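Local coordinates for glycoside hydrolase family protein (Novosphingobium sp. PP1Y, PDB 6Q2F) that hydrolyses alpha-L-rhamnosides as the alpha-L-rhamnosidase RHA-P, probably releasing terminal L-rhamnose from glycosides, at residues A[909-915]-A[954-960]; A[665-669]-A[906-910]. All blocks are in the same frame, centred on the assembly; numbering follows the deposited sequence.

Contact 1 (A[909-915]-A[954-960]); sequences NQQEAAQ and LHLDGDE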
loop_
_atom_site.group_PDB
_atom_site.type_symbol
_atom_site.label_atom_id
_atom_site.label_comp_id
_atom_site.label_asym_id
_atom_site.label_seq_id
_atom_site.Cartn_x
_atom_site.Cartn_y
_atom_site.Cartn_z
ATOM N N ASN A 909 -10.139 12.667 17.480
ATOM C CA ASN A 909 -11.561 12.371 17.624
ATOM C C ASN A 909 -12.118 12.086 16.237
ATOM O O ASN A 909 -12.460 12.998 15.483
ATOM C CB ASN A 909 -12.300 13.524 18.296
ATOM C CG ASN A 909 -13.801 13.397 18.171
ATOM O OD1 ASN A 909 -14.337 12.296 18.146
ATOM N ND2 ASN A 909 -14.495 14.538 18.096
ATOM N N GLN A 910 -12.227 10.803 15.900
ATOM C CA GLN A 910 -12.699 10.415 14.575
ATOM C C GLN A 910 -14.215 10.463 14.462
ATOM O O GLN A 910 -14.840 9.495 14.014
ATOM C CB GLN A 910 -12.216 9.016 14.223
ATOM C CG GLN A 910 -10.734 8.935 14.054
ATOM C CD GLN A 910 -10.282 7.532 13.692
ATOM O OE1 GLN A 910 -10.992 6.553 13.911
ATOM N NE2 GLN A 910 -9.109 7.441 13.091
ATOM N N GLN A 911 -14.800 11.567 14.876
ATOM C CA GLN A 911 -16.230 11.713 14.788
ATOM C C GLN A 911 -16.610 13.143 14.528
ATOM O O GLN A 911 -15.938 14.033 14.974
ATOM C CB GLN A 911 -16.882 11.257 16.080
ATOM C CG GLN A 911 -17.061 9.765 16.208
ATOM C CD GLN A 911 -15.874 9.059 16.824
ATOM O OE1 GLN A 911 -15.004 9.674 17.391
ATOM N NE2 GLN A 911 -15.847 7.770 16.691
ATOM N N GLU A 912 -17.701 13.361 13.814
ATOM C CA GLU A 912 -18.180 14.725 13.617
ATOM C C GLU A 912 -18.636 15.350 14.930
ATOM O O GLU A 912 -18.467 16.558 15.121
ATOM C CB GLU A 912 -19.306 14.759 12.582
ATOM C CG GLU A 912 -18.788 14.700 11.147
ATOM C CD GLU A 912 -19.888 14.523 10.121
ATOM O OE1 GLU A 912 -20.594 13.495 10.173
ATOM O OE2 GLU A 912 -20.040 15.421 9.264
ATOM N N ALA A 913 -19.191 14.558 15.844
ATOM C CA ALA A 913 -19.679 15.091 17.113
ATOM C C ALA A 913 -18.527 15.393 18.065
ATOM O O ALA A 913 -17.650 14.554 18.288
ATOM C CB ALA A 913 -20.643 14.110 17.778
ATOM N N ALA A 914 -18.546 16.595 18.630
ATOM C CA ALA A 914 -17.614 16.950 19.686
ATOM C C ALA A 914 -17.739 15.969 20.849
ATOM O O ALA A 914 -18.798 15.386 21.086
ATOM C CB ALA A 914 -17.881 18.372 20.183
ATOM N N GLN A 915 -16.636 15.781 21.573
ATOM C CA GLN A 915 -16.598 14.914 22.742
ATOM C C GLN A 915 -16.003 15.668 23.920
ATOM O O GLN A 915 -15.072 16.464 23.761
ATOM C CB GLN A 915 -15.767 13.639 22.476
ATOM C CG GLN A 915 -16.157 12.904 21.200
ATOM C CD GLN A 915 -17.548 12.307 21.292
ATOM O OE1 GLN A 915 -17.908 11.688 22.293
ATOM N NE2 GLN A 915 -18.346 12.502 20.244
ATOM N N LEU A 954 -10.707 16.524 28.703
ATOM C CA LEU A 954 -10.466 17.051 27.368
ATOM C C LEU A 954 -11.785 17.348 26.685
ATOM O O LEU A 954 -12.730 16.557 26.763
ATOM C CB LEU A 954 -9.674 16.070 26.494
ATOM C CG LEU A 954 -8.191 15.878 26.786
ATOM C CD1 LEU A 954 -7.639 14.919 25.763
ATOM C CD2 LEU A 954 -7.457 17.205 26.717
ATOM N N HIS A 955 -11.836 18.482 26.009
ATOM C CA HIS A 955 -12.886 18.730 25.042
ATOM C C HIS A 955 -12.266 18.589 23.667
ATOM O O HIS A 955 -11.226 19.190 23.389
ATOM C CB HIS A 955 -13.514 20.114 25.185
ATOM C CG HIS A 955 -14.537 20.388 24.132
ATOM N ND1 HIS A 955 -15.847 19.979 24.253
ATOM C CD2 HIS A 955 -14.427 20.956 22.906
ATOM C CE1 HIS A 955 -16.512 20.326 23.165
ATOM N NE2 HIS A 955 -15.674 20.917 22.332
ATOM N N LEU A 956 -12.895 17.797 22.819
ATOM C CA LEU A 956 -12.423 17.603 21.459
ATOM C C LEU A 956 -13.527 18.024 20.503
ATOM O O LEU A 956 -14.637 17.488 20.563
ATOM C CB LEU A 956 -12.017 16.145 21.236
ATOM C CG LEU A 956 -10.753 15.724 21.992
ATOM C CD1 LEU A 956 -10.489 14.223 21.837
ATOM C CD2 LEU A 956 -9.568 16.532 21.490
ATOM N N ASP A 957 -13.237 19.000 19.648
ATOM C CA ASP A 957 -14.179 19.314 18.588
ATOM C C ASP A 957 -14.282 18.120 17.643
ATOM O O ASP A 957 -13.436 17.215 17.648
ATOM C CB ASP A 957 -13.742 20.559 17.812
ATOM C CG ASP A 957 -13.614 21.785 18.688
ATOM O OD1 ASP A 957 -14.498 21.987 19.557
ATOM O OD2 ASP A 957 -12.634 22.545 18.503
ATOM N N GLY A 958 -15.332 18.118 16.826
ATOM C CA GLY A 958 -15.423 17.106 15.790
ATOM C C GLY A 958 -14.167 17.079 14.934
ATOM O O GLY A 958 -13.685 18.131 14.500
ATOM N N ASP A 959 -13.603 15.893 14.720
ATOM C CA ASP A 959 -12.380 15.720 13.935
ATOM C C ASP A 959 -11.188 16.477 14.520
ATOM O O ASP A 959 -10.179 16.671 13.833
ATOM C CB ASP A 959 -12.573 16.136 12.469
ATOM C CG ASP A 959 -13.592 15.286 11.743
ATOM O OD1 ASP A 959 -13.746 14.096 12.081
ATOM O OD2 ASP A 959 -14.233 15.816 10.807
ATOM N N GLU A 960 -11.255 16.931 15.766
ATOM C CA GLU A 960 -10.087 17.586 16.328
ATOM C C GLU A 960 -8.960 16.579 16.540
ATOM O O GLU A 960 -9.181 15.434 16.952
ATOM C CB GLU A 960 -10.394 18.280 17.653
ATOM C CG GLU A 960 -9.177 19.065 18.166
ATOM C CD GLU A 960 -9.469 19.868 19.417
ATOM O OE1 GLU A 960 -10.648 19.924 19.811
ATOM O OE2 GLU A 960 -8.517 20.426 20.000
#

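Contact 2 (A[665-669]-A[906-910]); sequences DLEFV and YLVNQ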
loop_
_atom_site.group_PDB
_atom_site.type_symbol
_atom_site.label_atom_id
_atom_site.label_comp_id
_atom_site.label_asym_id
_atom_site.label_seq_id
_atom_site.Cartn_x
_atom_site.Cartn_y
_atom_site.Cartn_z
ATOM N N ASP A 665 -4.990 13.395 9.350
ATOM C CA ASP A 665 -5.059 12.961 10.741
ATOM C C ASP A 665 -5.115 11.441 10.825
ATOM O O ASP A 665 -4.509 10.837 11.715
ATOM C CB ASP A 665 -6.264 13.613 11.441
ATOM C CG ASP A 665 -6.110 15.136 11.599
ATOM O OD1 ASP A 665 -5.008 15.679 11.360
ATOM O OD2 ASP A 665 -7.094 15.810 11.972
ATOM N N LEU A 666 -5.801 10.796 9.884
ATOM C CA LEU A 666 -5.821 9.341 9.869
ATOM C C LEU A 666 -4.435 8.778 9.551
ATOM O O LEU A 666 -3.998 7.805 10.170
ATOM C CB LEU A 666 -6.873 8.851 8.870
ATOM C CG LEU A 666 -6.862 7.329 8.673
ATOM C CD1 LEU A 666 -7.240 6.600 10.002
ATOM C CD2 LEU A 666 -7.803 6.910 7.539
ATOM N N GLU A 667 -3.715 9.395 8.608
ATOM C CA GLU A 667 -2.341 8.978 8.348
ATOM C C GLU A 667 -1.472 9.171 9.584
ATOM O O GLU A 667 -0.659 8.301 9.937
ATOM C CB GLU A 667 -1.765 9.778 7.190
ATOM C CG GLU A 667 -2.447 9.521 5.867
ATOM C CD GLU A 667 -1.860 10.377 4.778
ATOM O OE1 GLU A 667 -0.642 10.643 4.823
ATOM O OE2 GLU A 667 -2.624 10.788 3.891
ATOM N N PHE A 668 -1.618 10.324 10.240
ATOM C CA PHE A 668 -0.826 10.610 11.428
ATOM C C PHE A 668 -1.065 9.565 12.520
ATOM O O PHE A 668 -0.112 9.008 13.071
ATOM C CB PHE A 668 -1.152 12.013 11.926
ATOM C CG PHE A 668 -0.509 13.115 11.109
ATOM C CD1 PHE A 668 0.766 12.956 10.590
ATOM C CD2 PHE A 668 -1.171 14.309 10.885
ATOM C CE1 PHE A 668 1.372 13.956 9.868
ATOM C CE2 PHE A 668 -0.582 15.319 10.135
ATOM C CZ PHE A 668 0.697 15.144 9.633
ATOM N N VAL A 669 -2.334 9.268 12.831
ATOM C CA VAL A 669 -2.620 8.382 13.957
ATOM C C VAL A 669 -2.304 6.922 13.618
ATOM O O VAL A 669 -2.174 6.093 14.523
ATOM C CB VAL A 669 -4.081 8.559 14.412
ATOM C CG1 VAL A 669 -5.047 7.747 13.532
ATOM C CG2 VAL A 669 -4.224 8.200 15.897
ATOM N N TYR A 906 -0.695 11.651 20.852
ATOM C CA TYR A 906 -1.455 12.223 19.754
ATOM C C TYR A 906 -2.821 11.573 19.762
ATOM O O TYR A 906 -2.908 10.348 19.721
ATOM C CB TYR A 906 -0.753 11.966 18.418
ATOM C CG TYR A 906 -1.448 12.542 17.202
ATOM C CD1 TYR A 906 -1.666 13.909 17.074
ATOM C CD2 TYR A 906 -1.872 11.721 16.174
ATOM C CE1 TYR A 906 -2.284 14.443 15.940
ATOM C CE2 TYR A 906 -2.489 12.240 15.047
ATOM C CZ TYR A 906 -2.681 13.591 14.927
ATOM O OH TYR A 906 -3.290 14.077 13.779
ATOM N N LEU A 907 -3.875 12.392 19.798
ATOM C CA LEU A 907 -5.257 11.929 19.853
ATOM C C LEU A 907 -6.043 12.491 18.671
ATOM O O LEU A 907 -5.884 13.667 18.309
ATOM C CB LEU A 907 -5.943 12.376 21.149
ATOM C CG LEU A 907 -5.275 12.148 22.511
ATOM C CD1 LEU A 907 -6.247 12.498 23.644
ATOM C CD2 LEU A 907 -4.834 10.711 22.647
ATOM N N VAL A 908 -6.927 11.675 18.093
ATOM C CA VAL A 908 -7.814 12.140 17.027
ATOM C C VAL A 908 -9.232 11.700 17.341
ATOM O O VAL A 908 -9.502 10.496 17.432
ATOM C CB VAL A 908 -7.407 11.613 15.649
ATOM C CG1 VAL A 908 -8.346 12.234 14.578
ATOM C CG2 VAL A 908 -5.953 11.939 15.384
ATOM N N ASN A 909 -10.139 12.667 17.480
ATOM C CA ASN A 909 -11.561 12.371 17.624
ATOM C C ASN A 909 -12.118 12.086 16.237
ATOM O O ASN A 909 -12.460 12.998 15.483
ATOM C CB ASN A 909 -12.300 13.524 18.296
ATOM C CG ASN A 909 -13.801 13.397 18.171
ATOM O OD1 ASN A 909 -14.337 12.296 18.146
ATOM N ND2 ASN A 909 -14.495 14.538 18.096
ATOM N N GLN A 910 -12.227 10.803 15.900
ATOM C CA GLN A 910 -12.699 10.415 14.575
ATOM C C GLN A 910 -14.215 10.463 14.462
ATOM O O GLN A 910 -14.840 9.495 14.014
ATOM C CB GLN A 910 -12.216 9.016 14.223
ATOM C CG GLN A 910 -10.734 8.935 14.054
ATOM C CD GLN A 910 -10.282 7.532 13.692
ATOM O OE1 GLN A 910 -10.992 6.553 13.911
ATOM N NE2 GLN A 910 -9.109 7.441 13.091
HETATM O O HOH W 1 -2.822 16.804 13.622
#

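Contact 1 (A[909-915]-A[954-960])
The carbonyl oxygen of D957 is gripped from opposite faces of its plane: N909 ND2 donates to D957 O at 2.9 Å, and E960 N closes the type II turn D957-E960 from the other face. The amide of N909 gets there because its CG lies anti to the backbone N (chi1 167°), which carries ND2 over the turn, with D957 O close to the amide plane. The second hydrogen of ND2 goes to A913 O at 3.2 Å, an oxygen that Q915 NE2 also holds from the opposite face. One amide thus ties its own loop to the turn, and the two acceptors, D957 O and A913 O, hold it in one rotation. Backbone bonds flank it: N909 N reaches E960 O at 3.0 Å, and D959 N reaches Q911 O, its donor tilted from the carbonyl plane. At the far end Q915 and L956 form an antiparallel hydrogen-bonded pair, the bond from L956 N to Q915 O measuring 2.7 Å and nearly straight (175°). Beside that pair A914 CB lies 3.8 Å from H955 CE1. The carboxylate of D959 turns elsewhere, to a salt bridge with R614. Two neighbouring connections of an antiparallel sheet are here laced together, 902-908 to 915-921 and 949-956 to 961-967, each spanning the same two strand pairs, 902-908 with 961-967 and 915-921 with 949-956.

Contact 2 (A[665-669]-A[906-910])
Y906 and F668 meet through different first torsions: the tyrosine CG stands across from its backbone N (chi1 -179°), sending the ring out to the helix, whereas F668 (chi1 -77°) turns its ring off toward helix 712-726, with CD2 still beside the Y906 hydroxyl. This is a helix packed on an antiparallel sheet, segment 665-669 being part of helix 657-670 of the (beta/alpha)8 barrel and strand 906-908 of a later beta domain; the short axes pass 9.0 Å apart. F668 CB lies 3.4 Å from Y906 CE2, approaching the ring obliquely, while the backbone V669 N and D665 O sit at the ring edge, near its plane. The carboxylate of D665 is turned almost perpendicular to that ring; OD2 has its salt bridge with K661 and OD1 a hydrogen bond with Y717 OH. A water 2.8 Å from Y906 OH also makes a weak bond to D665 OD1. A phenylalanine in place of Y906 would probably leave this water without the closer of these two partners and a small gap where the hydroxyl met F668 CD2. Two residues on, V908 sets CG1 against D665 CB and CG2 against V669 CB, both at 4.0 Å. Last comes the extended side chain of Q910, whose NE2 lies 3.7 Å from L666 CD1.

In the fold
From the N terminus, the first segment in chain order lies on helix 657-670, the connection from barrel strand 642-649 to 674-677; E644, a sodium ligand, lies on the former strand. After 236 further residues, contact 2 closes a long loop by bringing strand 902-908 back against that helix. Contact 1 starts where contact 2 leaves off, sharing N909 and Q910, and closes a shorter loop of 38 residues without any helix. The loops follow one another, neither nesting nor crossing. Their centres lie about 11 Å apart, and L954 CD1 packs on L907 CD1 at 3.5 Å. Contact 2 ties the barrel helix to the antiparallel sheet, and contact 1 fastens two of that sheet's connections together beside it.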